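Local coordinates for HD domain-containing protein (Aquifex aeolicus, PDB 2HEK) that is of uncharacterised function but binds zinc and GDP at separate sites and may act as a dGTPase, at residues D169-Y182 against N208-Y221. Sequence-based numbering, arbitrary orientation.
With GOL (glycerol), chain X.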
loop_
_atom_site.group_PDB
_atom_site.type_symbol
_atom_site.label_atom_id
_atom_site.label_comp_id
_atom_site.label_asym_id
_atom_site.label_seq_id
_atom_site.Cartn_x
_atom_site.Cartn_y
_atom_site.Cartn_z
ATOM N N ASP A 169 2.374 0.120 15.883
ATOM C CA ASP A 169 1.642 1.255 16.446
ATOM C C ASP A 169 1.089 2.108 15.308
ATOM O O ASP A 169 -0.069 2.492 15.361
ATOM C CB ASP A 169 2.522 2.092 17.392
ATOM C CG ASP A 169 2.931 1.324 18.671
ATOM O OD1 ASP A 169 2.416 0.222 18.925
ATOM O OD2 ASP A 169 3.788 1.826 19.423
ATOM N N ALA A 170 1.884 2.338 14.257
ATOM C CA ALA A 170 1.442 3.171 13.116
ATOM C C ALA A 170 0.308 2.459 12.394
ATOM O O ALA A 170 -0.659 3.073 12.017
ATOM C CB ALA A 170 2.572 3.402 12.152
ATOM N N TYR A 171 0.448 1.152 12.194
ATOM C CA TYR A 171 -0.513 0.356 11.432
ATOM C C TYR A 171 -1.872 0.362 12.124
ATOM O O TYR A 171 -2.904 0.515 11.477
ATOM C CB TYR A 171 0.005 -1.100 11.315
ATOM C CG TYR A 171 -0.843 -1.992 10.436
ATOM C CD1 TYR A 171 -0.619 -2.040 9.049
ATOM C CD2 TYR A 171 -1.852 -2.826 10.999
ATOM C CE1 TYR A 171 -1.409 -2.864 8.211
ATOM C CE2 TYR A 171 -2.603 -3.700 10.190
ATOM C CZ TYR A 171 -2.362 -3.690 8.779
ATOM O OH TYR A 171 -3.113 -4.477 7.927
ATOM N N PHE A 172 -1.890 0.189 13.438
ATOM C CA PHE A 172 -3.170 0.101 14.157
ATOM C C PHE A 172 -3.716 1.469 14.545
ATOM O O PHE A 172 -4.924 1.655 14.557
ATOM C CB PHE A 172 -3.055 -0.758 15.432
ATOM C CG PHE A 172 -2.984 -2.240 15.157
ATOM C CD1 PHE A 172 -1.793 -2.838 14.757
ATOM C CD2 PHE A 172 -4.099 -3.045 15.328
ATOM C CE1 PHE A 172 -1.714 -4.203 14.489
ATOM C CE2 PHE A 172 -4.017 -4.456 15.061
ATOM C CZ PHE A 172 -2.812 -5.002 14.614
ATOM N N CYS A 173 -2.863 2.411 14.932
ATOM C CA CYS A 173 -3.392 3.772 15.241
ATOM C C CYS A 173 -3.918 4.468 14.012
ATOM O O CYS A 173 -4.879 5.227 14.120
ATOM C CB CYS A 173 -2.370 4.681 15.932
ATOM S SG CYS A 173 -1.941 4.086 17.571
ATOM N N GLY A 174 -3.302 4.184 12.860
ATOM C CA GLY A 174 -3.644 4.828 11.572
ATOM C C GLY A 174 -2.771 6.058 11.317
ATOM O O GLY A 174 -3.278 7.081 10.913
ATOM N N VAL A 175 -1.452 5.956 11.517
ATOM C CA VAL A 175 -0.562 7.090 11.348
ATOM C C VAL A 175 0.118 6.984 9.988
ATOM O O VAL A 175 1.079 6.274 9.815
ATOM C CB VAL A 175 0.432 7.232 12.541
ATOM C CG1 VAL A 175 1.363 8.457 12.355
ATOM C CG2 VAL A 175 -0.352 7.392 13.823
ATOM N N SER A 176 -0.426 7.743 9.049
ATOM C CA SER A 176 -0.119 7.722 7.617
ATOM C C SER A 176 1.020 8.659 7.237
ATOM O O SER A 176 1.226 8.934 6.043
ATOM C CB SER A 176 -1.377 8.195 6.860
ATOM O OG SER A 176 -1.851 9.457 7.350
ATOM N N TYR A 177 1.756 9.153 8.236
ATOM C CA TYR A 177 2.777 10.167 7.967
ATOM C C TYR A 177 4.181 9.545 7.815
ATOM O O TYR A 177 4.878 9.840 6.839
ATOM C CB TYR A 177 2.730 11.292 8.994
ATOM C CG TYR A 177 1.381 12.023 9.101
ATOM C CD1 TYR A 177 0.667 11.990 10.290
ATOM C CD2 TYR A 177 0.811 12.732 8.006
ATOM C CE1 TYR A 177 -0.600 12.642 10.438
ATOM C CE2 TYR A 177 -0.447 13.434 8.140
ATOM C CZ TYR A 177 -1.161 13.366 9.377
ATOM O OH TYR A 177 -2.383 14.027 9.634
ATOM N N GLY A 178 4.605 8.674 8.724
ATOM C CA GLY A 178 5.914 8.014 8.518
ATOM C C GLY A 178 5.876 6.980 7.374
ATOM O O GLY A 178 4.780 6.575 6.924
ATOM N N PHE A 179 7.055 6.554 6.904
ATOM C CA PHE A 179 7.166 5.300 6.161
ATOM C C PHE A 179 7.709 4.256 7.140
ATOM O O PHE A 179 8.782 4.399 7.632
ATOM C CB PHE A 179 8.071 5.437 4.903
ATOM C CG PHE A 179 8.211 4.150 4.101
ATOM C CD1 PHE A 179 7.100 3.541 3.513
ATOM C CD2 PHE A 179 9.454 3.547 3.928
ATOM C CE1 PHE A 179 7.214 2.334 2.764
ATOM C CE2 PHE A 179 9.586 2.332 3.176
ATOM C CZ PHE A 179 8.468 1.731 2.594
ATOM N N PHE A 180 6.996 3.172 7.375
ATOM C CA PHE A 180 7.387 2.262 8.434
ATOM C C PHE A 180 7.879 0.822 8.045
ATOM O O PHE A 180 7.848 -0.118 8.888
ATOM C CB PHE A 180 6.231 2.206 9.437
ATOM C CG PHE A 180 5.877 3.567 10.054
ATOM C CD1 PHE A 180 4.981 4.454 9.431
ATOM C CD2 PHE A 180 6.452 3.951 11.254
ATOM C CE1 PHE A 180 4.631 5.698 10.045
ATOM C CE2 PHE A 180 6.112 5.195 11.851
ATOM C CZ PHE A 180 5.213 6.066 11.250
ATOM N N ASP A 181 8.372 0.655 6.816
ATOM C CA ASP A 181 8.810 -0.637 6.346
ATOM C C ASP A 181 10.337 -0.608 6.373
ATOM O O ASP A 181 10.982 0.052 5.531
ATOM C CB ASP A 181 8.256 -0.931 4.932
ATOM C CG ASP A 181 8.794 -2.253 4.311
ATOM O OD1 ASP A 181 9.854 -2.791 4.729
ATOM O OD2 ASP A 181 8.140 -2.743 3.359
ATOM N N TYR A 182 10.906 -1.325 7.351
ATOM C CA TYR A 182 12.344 -1.263 7.592
ATOM C C TYR A 182 13.150 -2.425 6.954
ATOM O O TYR A 182 14.246 -2.693 7.344
ATOM C CB TYR A 182 12.630 -1.053 9.092
ATOM C CG TYR A 182 11.799 0.049 9.808
ATOM C CD1 TYR A 182 11.081 -0.258 10.968
ATOM C CD2 TYR A 182 11.698 1.358 9.303
ATOM C CE1 TYR A 182 10.299 0.698 11.622
ATOM C CE2 TYR A 182 10.900 2.328 9.959
ATOM C CZ TYR A 182 10.219 1.974 11.125
ATOM O OH TYR A 182 9.452 2.883 11.842
ATOM N N ASN A 208 14.947 8.030 7.250
ATOM C CA ASN A 208 13.522 7.736 7.232
ATOM C C ASN A 208 13.069 7.133 8.576
ATOM O O ASN A 208 12.012 7.470 9.111
ATOM C CB ASN A 208 13.179 6.748 6.103
ATOM C CG ASN A 208 11.734 6.322 6.157
ATOM O OD1 ASN A 208 10.860 7.143 6.032
ATOM N ND2 ASN A 208 11.480 5.052 6.427
ATOM N N PHE A 209 13.866 6.221 9.104
ATOM C CA PHE A 209 13.555 5.582 10.393
ATOM C C PHE A 209 13.427 6.611 11.519
ATOM O O PHE A 209 12.447 6.600 12.268
ATOM C CB PHE A 209 14.634 4.522 10.700
ATOM C CG PHE A 209 14.490 3.911 12.051
ATOM C CD1 PHE A 209 13.505 2.962 12.290
ATOM C CD2 PHE A 209 15.289 4.346 13.110
ATOM C CE1 PHE A 209 13.333 2.400 13.587
ATOM C CE2 PHE A 209 15.137 3.791 14.417
ATOM C CZ PHE A 209 14.147 2.806 14.641
ATOM N N LEU A 210 14.385 7.531 11.628
ATOM C CA LEU A 210 14.339 8.566 12.673
ATOM C C LEU A 210 13.161 9.534 12.515
ATOM O O LEU A 210 12.582 9.948 13.517
ATOM C CB LEU A 210 15.669 9.364 12.735
ATOM C CG LEU A 210 16.891 8.462 13.012
ATOM C CD1 LEU A 210 18.160 9.236 12.657
ATOM C CD2 LEU A 210 16.895 7.994 14.516
ATOM N N ILE A 211 12.818 9.889 11.268
ATOM C CA ILE A 211 11.645 10.743 10.998
ATOM C C ILE A 211 10.356 10.000 11.333
ATOM O O ILE A 211 9.408 10.567 11.950
ATOM C CB ILE A 211 11.543 11.168 9.517
ATOM C CG1 ILE A 211 12.744 12.013 9.087
ATOM C CG2 ILE A 211 10.251 11.951 9.306
ATOM C CD1 ILE A 211 13.009 13.227 9.930
ATOM N N SER A 212 10.297 8.729 10.953
ATOM C CA SER A 212 9.108 7.929 11.294
ATOM C C SER A 212 8.933 7.866 12.815
ATOM O O SER A 212 7.811 7.989 13.346
ATOM C CB SER A 212 9.168 6.566 10.613
ATOM O OG SER A 212 9.894 5.614 11.408
ATOM N N ARG A 213 10.033 7.725 13.543
ATOM C CA ARG A 213 9.956 7.742 15.011
ATOM C C ARG A 213 9.475 9.103 15.542
ATOM O O ARG A 213 8.623 9.180 16.452
ATOM C CB ARG A 213 11.331 7.368 15.586
ATOM C CG ARG A 213 11.396 7.269 17.067
ATOM C CD ARG A 213 12.859 6.902 17.507
ATOM N NE ARG A 213 12.922 6.709 18.965
ATOM C CZ ARG A 213 13.288 7.657 19.837
ATOM N NH1 ARG A 213 13.639 8.880 19.413
ATOM N NH2 ARG A 213 13.310 7.389 21.134
ATOM N N TYR A 214 9.988 10.193 14.970
ATOM C CA TYR A 214 9.493 11.542 15.352
ATOM C C TYR A 214 7.967 11.621 15.182
ATOM O O TYR A 214 7.255 12.114 16.061
ATOM C CB TYR A 214 10.137 12.636 14.469
ATOM C CG TYR A 214 9.445 13.971 14.535
ATOM C CD1 TYR A 214 9.794 14.925 15.512
ATOM C CD2 TYR A 214 8.457 14.313 13.590
ATOM C CE1 TYR A 214 9.153 16.207 15.551
ATOM C CE2 TYR A 214 7.831 15.550 13.615
ATOM C CZ TYR A 214 8.166 16.493 14.586
ATOM O OH TYR A 214 7.499 17.723 14.563
ATOM N N PHE A 215 7.454 11.178 14.033
ATOM C CA PHE A 215 5.993 11.216 13.836
ATOM C C PHE A 215 5.204 10.429 14.877
ATOM O O PHE A 215 4.176 10.901 15.368
ATOM C CB PHE A 215 5.618 10.764 12.437
ATOM C CG PHE A 215 5.830 11.832 11.395
ATOM C CD1 PHE A 215 6.685 11.618 10.318
ATOM C CD2 PHE A 215 5.139 13.046 11.484
ATOM C CE1 PHE A 215 6.849 12.623 9.305
ATOM C CE2 PHE A 215 5.304 14.050 10.515
ATOM C CZ PHE A 215 6.185 13.823 9.418
ATOM N N MET A 216 5.662 9.230 15.224
ATOM C CA MET A 216 4.937 8.462 16.238
ATOM C C MET A 216 4.890 9.199 17.576
ATOM O O MET A 216 3.863 9.167 18.257
ATOM C CB MET A 216 5.513 7.057 16.406
ATOM C CG MET A 216 5.286 6.163 15.165
ATOM S SD MET A 216 3.501 6.070 14.688
ATOM C CE MET A 216 2.765 5.374 16.145
ATOM N N TYR A 217 5.991 9.847 17.959
ATOM C CA TYR A 217 6.014 10.634 19.208
ATOM C C TYR A 217 5.077 11.819 19.188
ATOM O O TYR A 217 4.277 11.996 20.119
ATOM C CB TYR A 217 7.451 11.068 19.600
ATOM C CG TYR A 217 8.096 9.970 20.365
ATOM C CD1 TYR A 217 8.764 8.944 19.700
ATOM C CD2 TYR A 217 7.926 9.873 21.742
ATOM C CE1 TYR A 217 9.283 7.864 20.393
ATOM C CE2 TYR A 217 8.453 8.802 22.458
ATOM C CZ TYR A 217 9.134 7.807 21.771
ATOM O OH TYR A 217 9.677 6.735 22.458
ATOM N N VAL A 218 5.140 12.624 18.124
ATOM C CA VAL A 218 4.296 13.820 18.104
ATOM C C VAL A 218 2.818 13.485 17.912
ATOM O O VAL A 218 1.944 14.132 18.515
ATOM C CB VAL A 218 4.769 14.916 17.114
ATOM C CG1 VAL A 218 6.127 15.429 17.563
ATOM C CG2 VAL A 218 4.788 14.430 15.657
ATOM N N GLN A 219 2.538 12.466 17.107
ATOM C CA GLN A 219 1.134 12.185 16.770
ATOM C C GLN A 219 0.458 11.337 17.855
ATOM O O GLN A 219 -0.722 11.563 18.186
ATOM C CB GLN A 219 1.022 11.559 15.358
ATOM C CG GLN A 219 -0.386 11.105 14.902
ATOM C CD GLN A 219 -1.235 12.255 14.312
ATOM O OE1 GLN A 219 -0.898 13.435 14.465
ATOM N NE2 GLN A 219 -2.343 11.901 13.637
ATOM N N VAL A 220 1.186 10.354 18.400
ATOM C CA VAL A 220 0.555 9.353 19.288
ATOM C C VAL A 220 1.073 9.375 20.742
ATOM O O VAL A 220 0.295 9.637 21.675
ATOM C CB VAL A 220 0.675 7.886 18.725
ATOM C CG1 VAL A 220 0.036 6.908 19.708
ATOM C CG2 VAL A 220 0.030 7.756 17.321
ATOM N N TYR A 221 2.363 9.105 20.946
ATOM C CA TYR A 221 2.859 8.875 22.318
ATOM C C TYR A 221 2.746 10.164 23.162
ATOM O O TYR A 221 2.524 10.114 24.383
ATOM C CB TYR A 221 4.312 8.305 22.334
ATOM C CG TYR A 221 4.557 7.100 21.393
ATOM C CD1 TYR A 221 5.751 6.990 20.675
ATOM C CD2 TYR A 221 3.584 6.079 21.228
ATOM C CE1 TYR A 221 5.996 5.896 19.816
ATOM C CE2 TYR A 221 3.814 4.996 20.345
ATOM C CZ TYR A 221 5.030 4.909 19.668
ATOM O OH TYR A 221 5.274 3.842 18.789
HETATM C C1 GOL X . 8.350 9.862 6.566
HETATM O O1 GOL X . 8.743 8.638 7.165
HETATM C C2 GOL X . 8.315 9.701 5.052
HETATM O O2 GOL X . 9.562 9.256 4.572
HETATM C C3 GOL X . 7.953 10.989 4.320
HETATM O O3 GOL X . 7.355 10.651 3.065
HETATM O O HOH W 1 -3.585 9.673 13.117
HETATM O O HOH W 2 -3.274 14.487 12.210
#
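Tyr182 and Ser212 meet through their hydroxyls, Tyr182 OH donating to Ser212 OG at 2.8 Å, while Ser212 OG in turn donates to Phe209 O, so the serine hydroxyl links the tyrosine to the backbone of helix 203-221. With OG held between backbone N and carbonyl carbon (chi1 87°), Ser212 can serve both. A second polar contact lies nearby: Asn208 ND2 donates to Phe179 O (3.0 Å), from a position tilted out of the carbonyl plane, and Asn208 OD1 accepts from two hydroxyls, O1 and O2, of a glycerol that probably came from the crystallisation liquor and whose O1 also accepts from Phe179 N. Beyond Val175, water bridges Gln219 NE2 to Tyr177 OH.

Three contacts involve aromatic faces. The edge of Phe209 meets the face of Tyr182 in a T-shaped pair, centroids 5.0 Å apart and planes at 78°. Tyr177 CB sits almost centrally over Phe215, and Ser212 CB over one face of Phe180, both CH-pi contacts.

Met216, bent at chi2 and chi3, lays CG against Phe180 CE2 (3.5 Å) and brings SD obliquely to that ring, a Met-aromatic contact. Met216 SD also touches Ala170 CB (3.8 Å) and Val175 CB; Val175 CG2 packs on Val220 CG2.

Here the end of helix 160-173, a helix of the HD domain that carries zinc ligand Asp161, and its following loop pack against helix 203-221 of the HD-associated region.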